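Glutathione S-transferase domain (Burkholderia graminis, PDB 4MF5) binds glutathione and, as a member of the glutathione S-transferase superfamily, probably transfers it to electrophilic substrates. Local coordinates at residues A[61-66]-A[124-129]; A[150-155]-A[177-182]; A[33-38]-A[68-73]. All blocks are in the same frame, centred on the assembly; numbering follows the deposited sequence.

Interaction 1 (A[61-66]-A[124-129])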
loop_
_atom_site.group_PDB
_atom_site.type_symbol
_atom_site.label_atom_id
_atom_site.label_comp_id
_atom_site.label_asym_id
_atom_site.label_seq_id
_atom_site.Cartn_x
_atom_site.Cartn_y
_atom_site.Cartn_z
ATOM N N GLU A 61 -17.771 -7.376 -9.306
ATOM C CA GLU A 61 -18.366 -7.791 -10.565
ATOM C C GLU A 61 -17.650 -8.991 -11.167
ATOM O O GLU A 61 -18.299 -9.871 -11.725
ATOM C CB GLU A 61 -18.365 -6.614 -11.557
ATOM C CG GLU A 61 -19.293 -5.478 -11.153
ATOM C CD GLU A 61 -20.764 -5.815 -11.228
ATOM O OE1 GLU A 61 -21.134 -6.798 -11.902
ATOM O OE2 GLU A 61 -21.560 -5.055 -10.634
ATOM N N GLU A 62 -16.329 -9.054 -11.055
ATOM C CA GLU A 62 -15.568 -10.180 -11.588
ATOM C C GLU A 62 -15.915 -11.469 -10.860
ATOM O O GLU A 62 -16.083 -12.520 -11.486
ATOM C CB GLU A 62 -14.061 -9.922 -11.459
ATOM C CG GLU A 62 -13.527 -8.852 -12.400
ATOM C CD GLU A 62 -13.285 -9.279 -13.829
ATOM O OE1 GLU A 62 -13.597 -10.449 -14.177
ATOM O OE2 GLU A 62 -12.777 -8.447 -14.605
ATOM N N THR A 63 -15.977 -11.408 -9.533
ATOM C CA THR A 63 -16.226 -12.593 -8.734
ATOM C C THR A 63 -17.697 -12.955 -8.671
ATOM O O THR A 63 -18.016 -14.053 -8.249
ATOM C CB THR A 63 -15.700 -12.458 -7.301
ATOM O OG1 THR A 63 -16.386 -11.393 -6.625
ATOM C CG2 THR A 63 -14.188 -12.272 -7.290
ATOM N N GLY A 64 -18.582 -12.029 -9.030
ATOM C CA GLY A 64 -20.011 -12.246 -8.962
ATOM C C GLY A 64 -20.585 -12.198 -7.557
ATOM O O GLY A 64 -21.750 -12.570 -7.368
ATOM N N LEU A 65 -19.820 -11.745 -6.569
ATOM C CA LEU A 65 -20.351 -11.687 -5.234
ATOM C C LEU A 65 -21.451 -10.633 -5.173
ATOM O O LEU A 65 -21.236 -9.497 -5.590
ATOM C CB LEU A 65 -19.248 -11.300 -4.252
ATOM C CG LEU A 65 -19.609 -11.407 -2.776
ATOM C CD1 LEU A 65 -19.693 -12.850 -2.337
ATOM C CD2 LEU A 65 -18.602 -10.670 -1.913
ATOM N N PRO A 66 -22.624 -10.949 -4.591
ATOM C CA PRO A 66 -23.651 -9.906 -4.501
ATOM C C PRO A 66 -23.188 -8.729 -3.662
ATOM O O PRO A 66 -22.489 -8.900 -2.657
ATOM C CB PRO A 66 -24.821 -10.636 -3.819
ATOM C CG PRO A 66 -24.605 -12.090 -4.174
ATOM C CD PRO A 66 -23.120 -12.261 -4.128
ATOM N N GLY A 124 -11.959 -17.365 -2.905
ATOM C CA GLY A 124 -10.909 -18.149 -3.557
ATOM C C GLY A 124 -10.804 -17.826 -5.035
ATOM O O GLY A 124 -10.721 -18.737 -5.866
ATOM N N GLN A 125 -10.854 -16.556 -5.390
ATOM C CA GLN A 125 -10.770 -16.133 -6.781
ATOM C C GLN A 125 -9.788 -14.994 -6.958
ATOM O O GLN A 125 -9.715 -14.112 -6.116
ATOM C CB GLN A 125 -12.145 -15.658 -7.278
ATOM C CG GLN A 125 -13.198 -16.727 -7.319
ATOM C CD GLN A 125 -14.490 -16.141 -7.819
ATOM O OE1 GLN A 125 -14.624 -15.818 -9.021
ATOM N NE2 GLN A 125 -15.445 -15.949 -6.907
ATOM N N LEU A 126 -9.067 -15.004 -8.076
ATOM C CA LEU A 126 -8.295 -13.838 -8.554
ATOM C C LEU A 126 -7.072 -13.544 -7.696
ATOM O O LEU A 126 -6.503 -12.452 -7.733
ATOM C CB LEU A 126 -9.184 -12.608 -8.783
ATOM C CG LEU A 126 -10.281 -12.869 -9.813
ATOM C CD1 LEU A 126 -11.139 -11.636 -10.003
ATOM C CD2 LEU A 126 -9.723 -13.355 -11.145
ATOM N N ILE A 127 -6.603 -14.567 -7.001
ATOM C CA ILE A 127 -5.292 -14.551 -6.370
ATOM C C ILE A 127 -4.719 -15.942 -6.569
ATOM O O ILE A 127 -5.467 -16.909 -6.550
ATOM C CB ILE A 127 -5.388 -14.130 -4.879
ATOM C CG1 ILE A 127 -4.018 -13.780 -4.302
ATOM C CG2 ILE A 127 -6.145 -15.170 -4.057
ATOM C CD1 ILE A 127 -4.064 -13.144 -2.938
ATOM N N PRO A 128 -3.409 -16.091 -6.770
ATOM C CA PRO A 128 -2.865 -17.433 -6.895
ATOM C C PRO A 128 -3.135 -18.243 -5.629
ATOM O O PRO A 128 -3.160 -17.711 -4.522
ATOM C CB PRO A 128 -1.365 -17.183 -7.057
ATOM C CG PRO A 128 -1.292 -15.849 -7.717
ATOM C CD PRO A 128 -2.374 -15.074 -7.018
ATOM N N GLN A 129 -3.352 -19.527 -5.804
ATOM C CA GLN A 129 -3.637 -20.364 -4.637
ATOM C C GLN A 129 -2.406 -21.023 -4.059
ATOM O O GLN A 129 -2.488 -21.579 -2.983
ATOM C CB GLN A 129 -4.768 -21.344 -4.915
ATOM C CG GLN A 129 -6.089 -20.618 -5.227
ATOM C CD GLN A 129 -6.719 -19.943 -4.000
ATOM O OE1 GLN A 129 -6.925 -20.582 -2.983
ATOM N NE2 GLN A 129 -7.010 -18.640 -4.095
HETATM O O HOH W 1 -16.435 -15.671 -11.191
#
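Thr63 and Gln125 share most of the surface buried where the end of helix 51-63 meets the loop that follows helix 112-123. The chain of Gln125, extended beyond CG (chi2 -180°), carries its amide obliquely across the threonine, so that NE2 lies 3.5 Å from Thr63 CB while Gln125 CD rests near both Thr63 CB and CG2. The same nitrogen gives a weak hydrogen bond of 3.5 Å to Thr63 O and a second bond to the hydroxyl of Thr123. At the other end of the amide, a water donates to Gln125 OE1 at 2.8 Å and also to Glu62 O, linking the glutamine to a carbonyl of the last helical turn. Both segments carry a glycine with positive phi, Gly64 and Gly124, where the chain leaves a helix; the contact thus joins two helix exits of the thioredoxin-like N-terminal domain. Leu126 supplies the apolar part: its CD1 lies 3.7 Å from Glu62 CB and touches Thr63 CG2 more loosely. The carboxylate of Glu62 turns away to a salt bridge with Arg243, so its CB is what meets Leu126. The hydroxyl of Thr63 turns back to Met59 O within its own helix.

Interaction 2 (A[150-155]-A[177-182])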
loop_
_atom_site.group_PDB
_atom_site.type_symbol
_atom_site.label_atom_id
_atom_site.label_comp_id
_atom_site.label_asym_id
_atom_site.label_seq_id
_atom_site.Cartn_x
_atom_site.Cartn_y
_atom_site.Cartn_z
ATOM N N PRO A 150 -0.487 6.776 -5.494
ATOM C CA PRO A 150 -0.073 8.083 -4.959
ATOM C C PRO A 150 0.596 8.961 -6.011
ATOM O O PRO A 150 0.301 10.165 -6.066
ATOM C CB PRO A 150 0.846 7.697 -3.799
ATOM C CG PRO A 150 0.331 6.359 -3.357
ATOM C CD PRO A 150 -0.001 5.663 -4.650
ATOM N N MET A 151 1.475 8.399 -6.835
ATOM C CA MET A 151 2.235 9.222 -7.769
ATOM C C MET A 151 1.383 9.660 -8.966
ATOM O O MET A 151 1.439 10.821 -9.378
ATOM C CB MET A 151 3.504 8.493 -8.194
ATOM C CG MET A 151 4.472 8.254 -7.061
ATOM S SD MET A 151 5.092 9.799 -6.318
ATOM C CE MET A 151 4.096 9.929 -4.828
ATOM N N PHE A 152 0.598 8.741 -9.543
ATOM C CA PHE A 152 -0.311 9.148 -10.597
ATOM C C PHE A 152 -1.278 10.193 -10.045
ATOM O O PHE A 152 -1.629 11.156 -10.731
ATOM C CB PHE A 152 -1.115 7.974 -11.171
ATOM C CG PHE A 152 -0.346 6.983 -12.039
ATOM C CD1 PHE A 152 1.037 6.976 -12.184
ATOM C CD2 PHE A 152 -1.070 6.016 -12.706
ATOM C CE1 PHE A 152 1.664 6.012 -12.966
ATOM C CE2 PHE A 152 -0.449 5.046 -13.480
ATOM C CZ PHE A 152 0.909 5.036 -13.606
ATOM N N GLY A 153 -1.736 10.017 -8.815
ATOM C CA GLY A 153 -2.633 10.971 -8.202
ATOM C C GLY A 153 -2.025 12.355 -8.062
ATOM O O GLY A 153 -2.704 13.356 -8.273
ATOM N N GLN A 154 -0.756 12.443 -7.686
ATOM C CA GLN A 154 -0.115 13.746 -7.559
ATOM C C GLN A 154 0.042 14.387 -8.930
ATOM O O GLN A 154 -0.134 15.604 -9.087
ATOM C CB GLN A 154 1.238 13.710 -6.841
ATOM C CG GLN A 154 1.238 13.115 -5.444
ATOM C CD GLN A 154 0.009 13.459 -4.686
ATOM O OE1 GLN A 154 -0.204 14.628 -4.301
ATOM N NE2 GLN A 154 -0.833 12.463 -4.441
ATOM N N LEU A 155 0.365 13.600 -9.959
ATOM C CA LEU A 155 0.410 14.146 -11.312
ATOM C C LEU A 155 -0.955 14.678 -11.707
ATOM O O LEU A 155 -1.080 15.772 -12.290
ATOM C CB LEU A 155 0.926 13.114 -12.300
ATOM C CG LEU A 155 0.980 13.593 -13.764
ATOM C CD1 LEU A 155 1.667 14.960 -13.887
ATOM C CD2 LEU A 155 1.669 12.560 -14.634
ATOM N N ALA A 177 7.926 12.665 -14.323
ATOM C CA ALA A 177 9.083 11.789 -14.357
ATOM C C ALA A 177 8.819 10.507 -13.568
ATOM O O ALA A 177 9.142 9.407 -14.017
ATOM C CB ALA A 177 10.310 12.511 -13.821
ATOM N N GLU A 178 8.220 10.643 -12.394
ATOM C CA GLU A 178 7.983 9.474 -11.559
ATOM C C GLU A 178 6.905 8.564 -12.184
ATOM O O GLU A 178 7.009 7.339 -12.120
ATOM C CB GLU A 178 7.602 9.897 -10.158
ATOM C CG GLU A 178 7.290 8.760 -9.210
ATOM C CD GLU A 178 8.386 7.759 -8.986
ATOM O OE1 GLU A 178 9.552 7.961 -9.420
ATOM O OE2 GLU A 178 8.079 6.715 -8.339
ATOM N N SER A 179 5.864 9.161 -12.757
ATOM C CA SER A 179 4.828 8.352 -13.413
ATOM C C SER A 179 5.390 7.597 -14.612
ATOM O O SER A 179 5.055 6.432 -14.813
ATOM C CB SER A 179 3.636 9.233 -13.796
ATOM O OG SER A 179 2.967 9.756 -12.660
ATOM N N LYS A 180 6.256 8.247 -15.398
ATOM C CA LYS A 180 6.942 7.536 -16.483
ATOM C C LYS A 180 7.778 6.381 -15.945
ATOM O O LYS A 180 7.801 5.299 -16.537
ATOM C CB LYS A 180 7.842 8.458 -17.285
ATOM C CG LYS A 180 7.135 9.455 -18.184
ATOM C CD LYS A 180 8.189 10.348 -18.823
ATOM C CE LYS A 180 7.647 11.355 -19.804
ATOM N NZ LYS A 180 8.753 12.218 -20.285
ATOM N N ARG A 181 8.495 6.606 -14.846
ATOM C CA ARG A 181 9.331 5.559 -14.267
ATOM C C ARG A 181 8.466 4.363 -13.869
ATOM O O ARG A 181 8.795 3.213 -14.160
ATOM C CB ARG A 181 10.109 6.109 -13.078
ATOM C CG ARG A 181 11.210 5.158 -12.583
ATOM C CD ARG A 181 11.775 5.586 -11.237
ATOM N NE ARG A 181 10.789 5.438 -10.180
ATOM C CZ ARG A 181 10.381 4.277 -9.694
ATOM N NH1 ARG A 181 10.987 3.143 -10.033
ATOM N NH2 ARG A 181 9.377 4.227 -8.838
ATOM N N LEU A 182 7.357 4.629 -13.199
ATOM C CA LEU A 182 6.440 3.574 -12.780
ATOM C C LEU A 182 5.830 2.841 -13.956
ATOM O O LEU A 182 5.697 1.612 -13.918
ATOM C CB LEU A 182 5.346 4.172 -11.891
ATOM C CG LEU A 182 5.811 4.631 -10.512
ATOM C CD1 LEU A 182 4.798 5.556 -9.898
ATOM C CD2 LEU A 182 6.052 3.427 -9.606
#
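Met151 and Leu182 make an apolar contact between helices 131-161 and 170-190, whose local axes approach to 9.1 Å with their directions 142° apart. The two side chains cross at about a right angle, Met151 CB lying 3.6 Å from Leu182 CD1. Beyond it the methionine chain bends at chi2 (-62°), and Met151 CG meets the aliphatic CG of Glu178, also at 3.6 Å. A second group gathers round Ser179. Phe152 CD1 lies 3.4 Å from Ser179 OG, an oblique approach to the ring, and Leu155 CD2 comes to 3.7 Å from the same oxygen. That hydroxyl bonds to Tyr175 O one turn back in its own helix, which allows a small polar residue to sit against hydrocarbon.

Polar bonds run within each helix. Arg181 grips Glu178 side-on in a salt bridge, NE to OE1 and NH2 to OE2, each at 2.9 Å and nearly straight, both nitrogens on the syn sides of the oxygens but some 30° out of the carboxylate plane; Arg181 NH1 also reaches Asn90 of the second subunit. Gln154 NE2 donates to Pro150 O at 3.0 Å, while Gln154 OE1 accepts from Tyr175 and Arg174 of the second subunit.

Within this helical C-terminal domain, then, the two segments are held together by shape and apolar contact, with no direct hydrogen bond between them, while Gln154 OE1 and Arg181 NH1 reach the second subunit.

Interaction 3 (A[33-38]-A[68-73])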
loop_
_atom_site.group_PDB
_atom_site.type_symbol
_atom_site.label_atom_id
_atom_site.label_comp_id
_atom_site.label_asym_id
_atom_site.label_seq_id
_atom_site.Cartn_x
_atom_site.Cartn_y
_atom_site.Cartn_z
ATOM N N LYS A 33 -26.956 4.564 9.160
ATOM C CA LYS A 33 -27.916 5.643 9.349
ATOM C C LYS A 33 -27.967 6.526 8.107
ATOM O O LYS A 33 -29.024 7.054 7.764
ATOM C CB LYS A 33 -27.563 6.497 10.577
ATOM C CG LYS A 33 -27.691 5.754 11.882
ATOM C CD LYS A 33 -29.160 5.463 12.183
ATOM C CE LYS A 33 -29.366 4.759 13.522
ATOM N NZ LYS A 33 -29.722 3.321 13.359
ATOM N N LYS A 34 -26.826 6.729 7.460
ATOM C CA LYS A 34 -26.742 7.575 6.279
ATOM C C LYS A 34 -27.040 6.814 4.979
ATOM O O LYS A 34 -27.679 7.333 4.074
ATOM C CB LYS A 34 -25.375 8.251 6.202
ATOM C CG LYS A 34 -25.238 9.206 5.040
ATOM C CD LYS A 34 -24.090 10.181 5.249
ATOM C CE LYS A 34 -23.895 11.147 4.101
ATOM N NZ LYS A 34 -25.011 12.106 4.046
ATOM N N TRP A 35 -26.589 5.572 4.895
ATOM C CA TRP A 35 -26.821 4.714 3.743
ATOM C C TRP A 35 -27.443 3.411 4.240
ATOM O O TRP A 35 -26.757 2.404 4.420
ATOM C CB TRP A 35 -25.535 4.444 2.956
ATOM C CG TRP A 35 -24.945 5.664 2.316
ATOM C CD1 TRP A 35 -25.289 6.205 1.121
ATOM C CD2 TRP A 35 -23.872 6.452 2.816
ATOM N NE1 TRP A 35 -24.514 7.300 0.851
ATOM C CE2 TRP A 35 -23.619 7.462 1.874
ATOM C CE3 TRP A 35 -23.076 6.384 3.956
ATOM C CZ2 TRP A 35 -22.628 8.421 2.055
ATOM C CZ3 TRP A 35 -22.102 7.321 4.133
ATOM C CH2 TRP A 35 -21.880 8.327 3.183
ATOM N N PRO A 36 -28.767 3.409 4.481
ATOM C CA PRO A 36 -29.413 2.192 4.977
ATOM C C PRO A 36 -29.320 1.046 3.976
ATOM O O PRO A 36 -29.306 1.255 2.767
ATOM C CB PRO A 36 -30.880 2.607 5.158
ATOM C CG PRO A 36 -30.898 4.056 5.153
ATOM C CD PRO A 36 -29.703 4.539 4.404
ATOM N N ALA A 37 -29.244 -0.165 4.495
ATOM C CA ALA A 37 -29.166 -1.359 3.673
ATOM C C ALA A 37 -30.543 -1.823 3.254
ATOM O O ALA A 37 -31.339 -2.274 4.090
ATOM C CB ALA A 37 -28.464 -2.447 4.435
ATOM N N ALA A 38 -30.847 -1.706 1.970
ATOM C CA ALA A 38 -32.076 -2.318 1.434
ATOM C C ALA A 38 -31.918 -3.826 1.378
ATOM O O ALA A 38 -32.914 -4.559 1.367
ATOM C CB ALA A 38 -32.383 -1.792 0.057
ATOM N N GLU A 68 -24.418 -4.413 -2.450
ATOM C CA GLU A 68 -25.319 -3.282 -2.467
ATOM C C GLU A 68 -24.488 -2.015 -2.490
ATOM O O GLU A 68 -23.842 -1.695 -1.497
ATOM C CB GLU A 68 -26.230 -3.287 -1.238
ATOM C CG GLU A 68 -27.243 -2.156 -1.258
ATOM C CD GLU A 68 -28.226 -2.156 -0.120
ATOM O OE1 GLU A 68 -28.244 -3.124 0.657
ATOM O OE2 GLU A 68 -28.985 -1.159 -0.006
ATOM N N PRO A 69 -24.465 -1.297 -3.620
ATOM C CA PRO A 69 -23.644 -0.102 -3.725
ATOM C C PRO A 69 -24.353 1.113 -3.136
ATOM O O PRO A 69 -25.564 1.259 -3.244
ATOM C CB PRO A 69 -23.462 0.062 -5.229
ATOM C CG PRO A 69 -24.696 -0.529 -5.814
ATOM C CD PRO A 69 -25.075 -1.675 -4.907
ATOM N N HIS A 70 -23.557 1.990 -2.556
ATOM C CA HIS A 70 -24.014 3.245 -1.974
ATOM C C HIS A 70 -23.078 4.340 -2.432
ATOM O O HIS A 70 -21.868 4.229 -2.243
ATOM C CB HIS A 70 -24.007 3.169 -0.456
ATOM C CG HIS A 70 -24.888 2.092 0.084
ATOM N ND1 HIS A 70 -26.263 2.193 0.138
ATOM C CD2 HIS A 70 -24.582 0.871 0.578
ATOM C CE1 HIS A 70 -26.762 1.078 0.647
ATOM N NE2 HIS A 70 -25.762 0.259 0.919
ATOM N N LEU A 71 -23.641 5.394 -3.015
ATOM C CA LEU A 71 -22.854 6.465 -3.578
ATOM C C LEU A 71 -22.475 7.466 -2.487
ATOM O O LEU A 71 -23.331 8.118 -1.874
ATOM C CB LEU A 71 -23.662 7.165 -4.669
ATOM C CG LEU A 71 -22.915 8.256 -5.437
ATOM C CD1 LEU A 71 -21.855 7.667 -6.334
ATOM C CD2 LEU A 71 -23.906 9.099 -6.234
ATOM N N VAL A 72 -21.184 7.584 -2.252
ATOM C CA VAL A 72 -20.625 8.515 -1.300
ATOM C C VAL A 72 -20.218 9.750 -2.090
ATOM O O VAL A 72 -19.197 9.747 -2.786
ATOM C CB VAL A 72 -19.425 7.895 -0.573
ATOM C CG1 VAL A 72 -18.788 8.883 0.375
ATOM C CG2 VAL A 72 -19.832 6.628 0.170
ATOM N N ARG A 73 -21.059 10.783 -2.021
ATOM C CA ARG A 73 -20.907 11.958 -2.854
ATOM C C ARG A 73 -19.887 12.925 -2.297
ATOM O O ARG A 73 -19.985 13.331 -1.140
ATOM C CB ARG A 73 -22.242 12.671 -2.999
ATOM C CG ARG A 73 -23.308 11.850 -3.709
ATOM C CD ARG A 73 -24.567 12.654 -3.922
ATOM N NE ARG A 73 -24.357 13.740 -4.872
ATOM C CZ ARG A 73 -25.248 14.684 -5.150
ATOM N NH1 ARG A 73 -26.423 14.706 -4.530
ATOM N NH2 ARG A 73 -24.958 15.620 -6.041
#
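Ala38 N donates to Glu68 OE2 at 2.8 Å, and the oxygen accepts on its syn lone pair. The glutamate reaches it with an extended chain, CG opposite the backbone N (chi1 -177°), and its other oxygen, OE1, accepts from His39 N and from Gln44 NE2. Three N-H groups thus hold a buried carboxylate, which would probably stabilise its charge. A weak hydrogen bond lies at the other end of the contact, where Trp35 NE1 meets Leu71 O at 3.1 Å but with an N-H...O angle of only 134°.

Between these two bonds the aromatic side chains slide past each other in opposite directions. Trp35 CB sits over a face of the His70 imidazole in a CH-pi contact, 4.0 Å from the ring centroid, while His70 CB lies 3.7 Å from Trp35 CD1; the ring planes meet obliquely. His70 CE1 also approaches Pro36 O at 3.3 Å, and its NE2 is hydrogen-bonded to Gln44 OE1. Val72 CG2 makes a second CH-pi contact, 4.2 Å from the centroid of the six-membered ring of Trp35; Lys34 CG lies against the opposite face of the indole, toward its rim.

Residues 35-38 run roughly antiparallel to 68-72, their directions 162° apart, beside an edge strand, within this chain, of the thioredoxin-like sheet. Tyr46 of strand 43-47 and Phe84 of helix 82-85 pack against both Trp35 and Val72.

In the fold
Two of the contacts lie in and around the thioredoxin-like domain and the third within the helical one. Interactions 1 and 3 adjoin in sequence, since helix 51-63 leads into strand 67-71, yet their centres lie about 23 Å apart and their segments alternate along the chain. Interaction 2 belongs to the helical domain, across the chain's centre from both, about 29 Å from interaction 1 and about 32 Å from interaction 3 between centres. Interaction 3 comes nearer the bound glutathione: the side chain of Val72, close to the pocket residues Gln79 and Ile93, is about 7 Å from it, that of Phe152 in interaction 2 about 12 Å. Interaction 1 lies away from the glutathione sites.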